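Local coordinates for cell division control protein 45 cdc45 putative (Entamoeba histolytica, PDB 6CC2) that probably acts in eukaryotic DNA replication as the Cdc45 subunit of the CMG helicase, with Mcm2-7 and GINS, at residues 366-370 with 445-449; 360-365 with 380-385; 276-281 with 332-337. All blocks are in the same frame, centred on the assembly; numbering follows the deposited sequence.

Contact 1: 366-370 with 445-449; sequences TNDEP and YKALQ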
loop_
_atom_site.group_PDB
_atom_site.type_symbol
_atom_site.label_atom_id
_atom_site.label_comp_id
_atom_site.label_asym_id
_atom_site.label_seq_id
_atom_site.Cartn_x
_atom_site.Cartn_y
_atom_site.Cartn_z
ATOM N N THR A 366 -5.210 7.337 2.005
ATOM C CA THR A 366 -6.472 6.621 1.893
ATOM C C THR A 366 -7.612 7.627 1.920
ATOM O O THR A 366 -7.739 8.386 2.877
ATOM C CB THR A 366 -6.605 5.626 3.043
ATOM O OG1 THR A 366 -5.513 4.688 2.994
ATOM C CG2 THR A 366 -7.939 4.865 2.947
ATOM N N ASN A 367 -8.466 7.605 0.899
ATOM C CA ASN A 367 -9.634 8.490 0.874
ATOM C C ASN A 367 -10.579 8.119 2.008
ATOM O O ASN A 367 -11.054 6.989 2.069
ATOM C CB ASN A 367 -10.370 8.402 -0.454
ATOM C CG ASN A 367 -9.543 8.886 -1.621
ATOM O OD1 ASN A 367 -8.686 9.776 -1.499
ATOM N ND2 ASN A 367 -9.822 8.322 -2.782
ATOM N N ASP A 368 -10.883 9.084 2.878
ATOM C CA ASP A 368 -11.688 8.806 4.066
ATOM C C ASP A 368 -12.680 9.920 4.377
ATOM O O ASP A 368 -13.300 9.903 5.449
ATOM C CB ASP A 368 -10.777 8.555 5.263
ATOM C CG ASP A 368 -11.497 7.916 6.432
ATOM O OD1 ASP A 368 -12.224 6.904 6.225
ATOM O OD2 ASP A 368 -11.331 8.428 7.563
ATOM N N GLU A 369 -12.816 10.899 3.496
ATOM C CA GLU A 369 -13.864 11.902 3.550
ATOM C C GLU A 369 -14.354 12.111 2.129
ATOM O O GLU A 369 -13.624 11.851 1.168
ATOM C CB GLU A 369 -13.378 13.233 4.142
ATOM C CG GLU A 369 -12.850 13.131 5.560
ATOM C CD GLU A 369 -13.939 12.844 6.582
ATOM O OE1 GLU A 369 -15.122 12.801 6.199
ATOM O OE2 GLU A 369 -13.602 12.665 7.768
ATOM N N PRO A 370 -15.578 12.613 1.962
ATOM C CA PRO A 370 -16.131 12.735 0.609
ATOM C C PRO A 370 -15.318 13.631 -0.307
ATOM O O PRO A 370 -15.331 13.420 -1.522
ATOM C CB PRO A 370 -17.538 13.317 0.858
ATOM C CG PRO A 370 -17.873 12.947 2.235
ATOM C CD PRO A 370 -16.572 12.932 3.006
ATOM N N TYR A 445 -16.163 5.461 -0.416
ATOM C CA TYR A 445 -14.816 5.501 0.160
ATOM C C TYR A 445 -14.733 4.715 1.468
ATOM O O TYR A 445 -13.696 4.110 1.748
ATOM C CB TYR A 445 -14.356 6.936 0.351
ATOM C CG TYR A 445 -15.191 7.786 1.278
ATOM C CD1 TYR A 445 -16.320 8.458 0.824
ATOM C CD2 TYR A 445 -14.844 7.923 2.610
ATOM C CE1 TYR A 445 -17.066 9.220 1.676
ATOM C CE2 TYR A 445 -15.588 8.694 3.454
ATOM C CZ TYR A 445 -16.696 9.329 2.989
ATOM O OH TYR A 445 -17.450 10.099 3.865
ATOM N N LYS A 446 -15.813 4.670 2.254
ATOM C CA LYS A 446 -15.826 3.825 3.446
ATOM C C LYS A 446 -16.021 2.351 3.103
ATOM O O LYS A 446 -15.360 1.477 3.677
ATOM C CB LYS A 446 -16.932 4.288 4.404
ATOM C CG LYS A 446 -16.777 5.683 4.951
ATOM C CD LYS A 446 -15.607 5.783 5.895
ATOM C CE LYS A 446 -15.673 7.065 6.712
ATOM N NZ LYS A 446 -14.512 7.184 7.645
ATOM N N ALA A 447 -16.971 2.045 2.221
ATOM C CA ALA A 447 -17.191 0.665 1.810
ATOM C C ALA A 447 -15.920 0.051 1.243
ATOM O O ALA A 447 -15.636 -1.114 1.502
ATOM C CB ALA A 447 -18.332 0.591 0.794
ATOM N N LEU A 448 -15.149 0.831 0.461
ATOM C CA LEU A 448 -13.909 0.313 -0.119
ATOM C C LEU A 448 -12.937 -0.098 0.982
ATOM O O LEU A 448 -12.282 -1.143 0.891
ATOM C CB LEU A 448 -13.274 1.357 -1.018
ATOM C CG LEU A 448 -13.848 1.521 -2.427
ATOM C CD1 LEU A 448 -13.512 2.893 -3.010
ATOM C CD2 LEU A 448 -13.322 0.404 -3.319
ATOM N N GLN A 449 -12.851 0.707 2.045
ATOM C CA GLN A 449 -11.942 0.357 3.134
ATOM C C GLN A 449 -12.392 -0.906 3.836
ATOM O O GLN A 449 -11.568 -1.742 4.221
ATOM C CB GLN A 449 -11.848 1.518 4.131
ATOM C CG GLN A 449 -11.206 2.750 3.555
ATOM C CD GLN A 449 -11.117 3.835 4.573
ATOM O OE1 GLN A 449 -10.371 3.731 5.548
ATOM N NE2 GLN A 449 -11.885 4.880 4.372
HETATM O O HOH W 1 -11.375 4.772 0.359
HETATM O O HOH W 2 -14.379 9.598 8.318
#

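Contact 2: 360-365 with 380-385; sequences AIGSII and EGFKLL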
loop_
_atom_site.group_PDB
_atom_site.type_symbol
_atom_site.label_atom_id
_atom_site.label_comp_id
_atom_site.label_asym_id
_atom_site.label_seq_id
_atom_site.Cartn_x
_atom_site.Cartn_y
_atom_site.Cartn_z
ATOM N N ALA A 360 1.581 5.476 8.488
ATOM C CA ALA A 360 1.033 6.815 8.613
ATOM C C ALA A 360 0.744 7.402 7.242
ATOM O O ALA A 360 -0.328 7.961 7.008
ATOM C CB ALA A 360 2.007 7.723 9.366
ATOM N N ILE A 361 1.717 7.306 6.322
ATOM C CA ILE A 361 1.527 7.859 4.980
ATOM C C ILE A 361 0.455 7.080 4.235
ATOM O O ILE A 361 -0.379 7.670 3.527
ATOM C CB ILE A 361 2.867 7.869 4.219
ATOM C CG1 ILE A 361 3.889 8.725 4.977
ATOM C CG2 ILE A 361 2.681 8.385 2.781
ATOM C CD1 ILE A 361 5.329 8.529 4.524
ATOM N N GLY A 362 0.452 5.745 4.377
ATOM C CA GLY A 362 -0.574 4.946 3.732
ATOM C C GLY A 362 -1.968 5.356 4.175
ATOM O O GLY A 362 -2.900 5.410 3.367
ATOM N N SER A 363 -2.113 5.693 5.453
ATOM C CA SER A 363 -3.392 6.172 5.949
ATOM C C SER A 363 -3.731 7.547 5.397
ATOM O O SER A 363 -4.876 7.801 5.007
ATOM C CB SER A 363 -3.373 6.190 7.483
ATOM O OG SER A 363 -4.606 6.675 8.005
ATOM N N ILE A 364 -2.750 8.451 5.344
ATOM C CA ILE A 364 -3.028 9.793 4.810
ATOM C C ILE A 364 -3.554 9.711 3.375
ATOM O O ILE A 364 -4.470 10.454 2.991
ATOM C CB ILE A 364 -1.768 10.674 4.893
ATOM C CG1 ILE A 364 -1.431 11.023 6.326
ATOM C CG2 ILE A 364 -1.941 11.951 4.052
ATOM C CD1 ILE A 364 -2.519 11.723 7.078
ATOM N N ILE A 365 -2.991 8.827 2.548
ATOM C CA ILE A 365 -3.400 8.757 1.147
ATOM C C ILE A 365 -4.626 7.868 0.936
ATOM O O ILE A 365 -5.045 7.649 -0.208
ATOM C CB ILE A 365 -2.246 8.271 0.239
ATOM C CG1 ILE A 365 -1.877 6.826 0.528
ATOM C CG2 ILE A 365 -1.035 9.187 0.397
ATOM C CD1 ILE A 365 -0.941 6.243 -0.516
ATOM N N GLU A 380 -0.563 15.425 0.068
ATOM C CA GLU A 380 -0.504 15.251 1.510
ATOM C C GLU A 380 0.494 14.165 1.889
ATOM O O GLU A 380 1.226 14.301 2.882
ATOM C CB GLU A 380 -1.890 14.930 2.059
ATOM C CG GLU A 380 -2.913 16.037 1.856
ATOM C CD GLU A 380 -2.526 17.332 2.573
ATOM O OE1 GLU A 380 -1.936 17.260 3.672
ATOM O OE2 GLU A 380 -2.806 18.421 2.030
ATOM N N GLY A 381 0.495 13.050 1.147
ATOM C CA GLY A 381 1.437 11.981 1.434
ATOM C C GLY A 381 2.870 12.400 1.159
ATOM O O GLY A 381 3.777 12.080 1.926
ATOM N N PHE A 382 3.085 13.113 0.054
ATOM C CA PHE A 382 4.408 13.660 -0.280
ATOM C C PHE A 382 4.910 14.597 0.807
ATOM O O PHE A 382 6.091 14.547 1.189
ATOM C CB PHE A 382 4.327 14.392 -1.622
ATOM C CG PHE A 382 5.613 15.050 -2.045
ATOM C CD1 PHE A 382 5.878 16.364 -1.693
ATOM C CD2 PHE A 382 6.548 14.362 -2.806
ATOM C CE1 PHE A 382 7.062 16.982 -2.065
ATOM C CE2 PHE A 382 7.742 15.004 -3.204
ATOM C CZ PHE A 382 7.986 16.289 -2.826
ATOM N N LYS A 383 4.040 15.479 1.291
ATOM C CA LYS A 383 4.407 16.412 2.343
ATOM C C LYS A 383 4.802 15.675 3.617
ATOM O O LYS A 383 5.811 16.019 4.245
ATOM C CB LYS A 383 3.242 17.362 2.619
ATOM C CG LYS A 383 3.447 18.342 3.755
ATOM C CD LYS A 383 2.150 19.091 4.066
ATOM C CE LYS A 383 2.349 20.154 5.136
ATOM N NZ LYS A 383 3.244 21.251 4.668
ATOM N N LEU A 384 4.039 14.650 4.004
ATOM C CA LEU A 384 4.404 13.895 5.206
ATOM C C LEU A 384 5.713 13.137 4.994
ATOM O O LEU A 384 6.606 13.162 5.854
ATOM C CB LEU A 384 3.279 12.958 5.632
ATOM C CG LEU A 384 3.577 12.141 6.887
ATOM C CD1 LEU A 384 4.040 13.040 8.032
ATOM C CD2 LEU A 384 2.352 11.291 7.329
ATOM N N LEU A 385 5.844 12.448 3.860
ATOM C CA LEU A 385 7.089 11.750 3.552
ATOM C C LEU A 385 8.278 12.689 3.678
ATOM O O LEU A 385 9.339 12.309 4.204
ATOM C CB LEU A 385 7.015 11.163 2.137
ATOM C CG LEU A 385 8.241 10.412 1.648
ATOM C CD1 LEU A 385 8.419 9.101 2.412
ATOM C CD2 LEU A 385 8.078 10.155 0.150
#

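Contact 3: 276-281 with 332-337; sequences EIASKL and YHFENL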
loop_
_atom_site.group_PDB
_atom_site.type_symbol
_atom_site.label_atom_id
_atom_site.label_comp_id
_atom_site.label_asym_id
_atom_site.label_seq_id
_atom_site.Cartn_x
_atom_site.Cartn_y
_atom_site.Cartn_z
ATOM N N GLU A 276 -2.210 -10.198 11.063
ATOM C CA GLU A 276 -1.708 -11.569 10.961
ATOM C C GLU A 276 -1.595 -12.203 12.337
ATOM O O GLU A 276 -1.869 -13.390 12.504
ATOM C CB GLU A 276 -0.341 -11.594 10.264
ATOM C CG GLU A 276 0.276 -13.005 10.229
ATOM C CD GLU A 276 1.563 -13.083 9.421
ATOM O OE1 GLU A 276 1.649 -12.429 8.357
ATOM O OE2 GLU A 276 2.491 -13.799 9.853
ATOM N N ILE A 277 -1.232 -11.400 13.339
ATOM C CA ILE A 277 -1.068 -11.936 14.694
ATOM C C ILE A 277 -2.417 -12.219 15.317
ATOM O O ILE A 277 -2.649 -13.290 15.882
ATOM C CB ILE A 277 -0.245 -10.934 15.537
ATOM C CG1 ILE A 277 1.039 -10.570 14.813
ATOM C CG2 ILE A 277 0.041 -11.488 16.902
ATOM C CD1 ILE A 277 1.897 -11.739 14.389
ATOM N N ALA A 278 -3.354 -11.270 15.195
ATOM C CA ALA A 278 -4.701 -11.502 15.726
ATOM C C ALA A 278 -5.346 -12.733 15.107
ATOM O O ALA A 278 -6.010 -13.522 15.800
ATOM C CB ALA A 278 -5.561 -10.265 15.486
ATOM N N SER A 279 -5.146 -12.938 13.805
ATOM C CA SER A 279 -5.713 -14.103 13.147
ATOM C C SER A 279 -5.138 -15.396 13.719
ATOM O O SER A 279 -5.860 -16.360 13.926
ATOM C CB SER A 279 -5.459 -14.035 11.641
ATOM O OG SER A 279 -6.127 -12.921 11.071
ATOM N N LYS A 280 -3.832 -15.426 13.956
ATOM C CA LYS A 280 -3.180 -16.629 14.445
ATOM C C LYS A 280 -3.463 -16.878 15.916
ATOM O O LYS A 280 -3.470 -18.028 16.343
ATOM C CB LYS A 280 -1.678 -16.537 14.197
ATOM C CG LYS A 280 -1.325 -16.673 12.728
ATOM C CD LYS A 280 0.163 -16.501 12.462
ATOM C CE LYS A 280 0.479 -16.813 11.000
ATOM N NZ LYS A 280 1.926 -16.678 10.695
ATOM N N LEU A 281 -3.687 -15.824 16.696
ATOM C CA LEU A 281 -4.067 -15.994 18.091
ATOM C C LEU A 281 -5.544 -16.300 18.267
ATOM O O LEU A 281 -5.955 -16.648 19.377
ATOM C CB LEU A 281 -3.714 -14.745 18.892
ATOM C CG LEU A 281 -2.236 -14.408 19.039
ATOM C CD1 LEU A 281 -2.070 -13.051 19.693
ATOM C CD2 LEU A 281 -1.521 -15.482 19.839
ATOM N N TYR A 332 2.531 -20.378 17.983
ATOM C CA TYR A 332 1.538 -20.041 16.980
ATOM C C TYR A 332 2.143 -19.718 15.627
ATOM O O TYR A 332 1.422 -19.256 14.725
ATOM C CB TYR A 332 0.696 -18.844 17.453
ATOM C CG TYR A 332 -0.122 -19.114 18.699
ATOM C CD1 TYR A 332 -1.324 -19.804 18.627
ATOM C CD2 TYR A 332 0.299 -18.657 19.942
ATOM C CE1 TYR A 332 -2.075 -20.055 19.767
ATOM C CE2 TYR A 332 -0.446 -18.894 21.083
ATOM C CZ TYR A 332 -1.634 -19.595 20.989
ATOM O OH TYR A 332 -2.377 -19.833 22.121
ATOM N N HIS A 333 3.455 -19.870 15.473
ATOM C CA HIS A 333 4.138 -19.703 14.186
ATOM C C HIS A 333 3.899 -18.328 13.559
ATOM O O HIS A 333 3.409 -18.191 12.436
ATOM C CB HIS A 333 3.725 -20.826 13.230
ATOM C CG HIS A 333 3.985 -22.199 13.772
ATOM N ND1 HIS A 333 2.985 -23.000 14.281
ATOM C CD2 HIS A 333 5.135 -22.900 13.908
ATOM C CE1 HIS A 333 3.507 -24.140 14.695
ATOM N NE2 HIS A 333 4.810 -24.105 14.481
ATOM N N PHE A 334 4.281 -17.292 14.299
ATOM C CA PHE A 334 4.451 -15.965 13.717
ATOM C C PHE A 334 5.832 -15.423 14.081
ATOM O O PHE A 334 5.992 -14.291 14.540
ATOM C CB PHE A 334 3.326 -14.986 14.102
ATOM C CG PHE A 334 3.013 -14.901 15.586
ATOM C CD1 PHE A 334 3.743 -14.080 16.418
ATOM C CD2 PHE A 334 1.931 -15.592 16.120
ATOM C CE1 PHE A 334 3.441 -13.972 17.758
ATOM C CE2 PHE A 334 1.614 -15.492 17.453
ATOM C CZ PHE A 334 2.369 -14.678 18.289
ATOM N N GLU A 335 6.863 -16.225 13.792
ATOM C CA GLU A 335 8.234 -15.812 14.075
ATOM C C GLU A 335 8.658 -14.614 13.247
ATOM O O GLU A 335 9.571 -13.885 13.655
ATOM C CB GLU A 335 9.194 -16.975 13.808
ATOM C CG GLU A 335 8.956 -18.218 14.669
ATOM C CD GLU A 335 7.888 -19.147 14.096
ATOM O OE1 GLU A 335 7.175 -18.753 13.145
ATOM O OE2 GLU A 335 7.764 -20.282 14.605
ATOM N N ASN A 336 8.038 -14.413 12.074
ATOM C CA ASN A 336 8.302 -13.226 11.256
ATOM C C ASN A 336 7.767 -11.950 11.893
ATOM O O ASN A 336 7.875 -10.874 11.293
ATOM C CB ASN A 336 7.699 -13.365 9.863
ATOM C CG ASN A 336 8.544 -14.211 8.945
ATOM O OD1 ASN A 336 9.728 -14.413 9.185
ATOM N ND2 ASN A 336 7.929 -14.716 7.885
ATOM N N LEU A 337 7.168 -12.034 13.078
ATOM C CA LEU A 337 6.833 -10.808 13.789
ATOM C C LEU A 337 8.092 -10.032 14.155
ATOM O O LEU A 337 8.053 -8.805 14.288
ATOM C CB LEU A 337 6.033 -11.134 15.035
ATOM C CG LEU A 337 5.584 -9.943 15.877
ATOM C CD1 LEU A 337 4.691 -9.015 15.090
ATOM C CD2 LEU A 337 4.890 -10.457 17.108
#

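Contact 1: 366-370 with 445-449
D368 and K446 form a salt bridge, with NZ of K446 2.7 Å from OD1 of D368. The lysine nitrogen comes from above the carboxylate plane. Q449 gives a second bond to the same oxygen, with its NE2 2.8 Å from OD1 of D368. This bond is nearly straight, with an N-H...O angle of 168°, and it arrives on the anti side of the carboxylate. The two donors lie on opposite faces of the carboxylate, so OD1 is gripped between them. Both would be expected to favour the ionised form of D368. The CG of D368 is anti to its backbone N (chi1 -165°), which brings the carboxylate round to the helix. The amide of Q449 is itself held by a second bond, NE2 to O of Y445, one turn back. Its planar group is turned 76° from the carboxylate. CG2 of T366 packs against CD of Q449, while OG1 of T366 bonds back to O of G362.

The loop here joins helices 354-364 and 374-385. It lies along the first turns of helix 444-462, whose L448 meets strands 479-485 and 519-525 of the mixed sheet. Contact with the helix thus ties the interhelical loop to the C-terminal part of the chain.

The Y445 ring runs beside the loop backbone. C of E369 lies 3.7 Å above one face of the ring, toward its rim. Farther along, CD of P370 is 3.6 Å from CZ of Y445. Water 1 donates to O of N367 and to O of Y445. Water 2 lies between NZ of K446 and O of D368 and may bridge them, though its distance to NZ is doubtfully short. N of D368 bonds to OE1 of Q372, and NZ of K399 on helix 393-417 holds O of T366.

Contact 2: 360-365 with 380-385
CB of E380 meets CG2 of I364 at 3.6 Å. The glutamate touches with the base of its side chain. G381 comes next and has no side chain. CG2 of I365 lies against the bare CA of G381, 3.9 Å away, and CG2 of I361 is near O of G381. The backbones are closest here, with the CA atoms of I361 and G381 5.4 Å apart.

Helices 354-364 and 374-385 form an antiparallel helical hairpin. The axes of 360-364 and 380-385 approach to 9.0 Å, with their directions 160° apart. No hydrogen bond links the two segments.

One turn on, L384 points into the interface. Its CG is anti to the backbone N (chi1 180°), and CD2 reaches between I361 and I364. CD2 of L384 lies 3.8 Å from CG1 of I361 and 3.9 Å from CG1 of I364, with CB of A360 a little farther off. Y393 of helix 393-417 touches both L384 and A360. L385 meets the tip of I361, CD1 to CD1 at 3.8 Å. L385 also packs on Y203 and I206 of helix 199-213.

Contact 3: 276-281 with 332-337
K280 reaches across to H333 and F334, in the loop that follows helix 315-331. Its CB lies 4.2 Å from both O of Y332 and CD2 of F334. The side chain is extended beyond CG, so CD arrives at the edge of the F334 ring, near its plane, and 3.9 Å from CB of F334. CE passes on toward O of H333. At the tip, NZ of K280 donates to O of H333 at 2.7 Å and lies in the carbonyl plane. NZ also forms a salt bridge with OE2 of E276, one turn back on its own helix, which it meets from above the carboxylate plane. The lysine end is thus held from both segments.

H333 is the first residue to leave the helical backbone, and its phi is positive. The chain turns here, passes a short 3-10 segment at 335-337 and enters strand 338-344. Helix 275-281 packs on this link between helix and strand.

The aromatic rings fill the apolar side. CG2 of I277 sits over the centre of the F334 ring, 4.2 Å from its centroid, in a CH-pi contact. CD1 of I277 packs on CB of F334 at 3.6 Å, and also meets CD1 of L337. CD2 of L281 makes a CH-pi contact over one face of the Y332 ring, shifted toward its rim, 3.9 Å from the centroid. M325 and Y328 of helix 315-331 also touch F334.

How the contacts relate
Contact 2 is the buried one, contact 1 lies at the surface, and contact 3 is partly buried. Contacts 1 and 2 adjoin along the chain: helix 354-364 runs directly into the loop of contact 1. Helix 393-417 touches side chains of both. Contact 3 lies about 28 Å from each of the others, centre to centre, and shares no segment with them. The chemistry follows this placing. Contact 2 joins two helices mainly through aliphatic side chains set against the backbone of a glycine, with no hydrogen bond across. Contact 1 combines a salt bridge, an amide bond and water with a tyrosine ring laid along the loop. Contact 3 sets a lysine bond beside an aromatic and aliphatic patch.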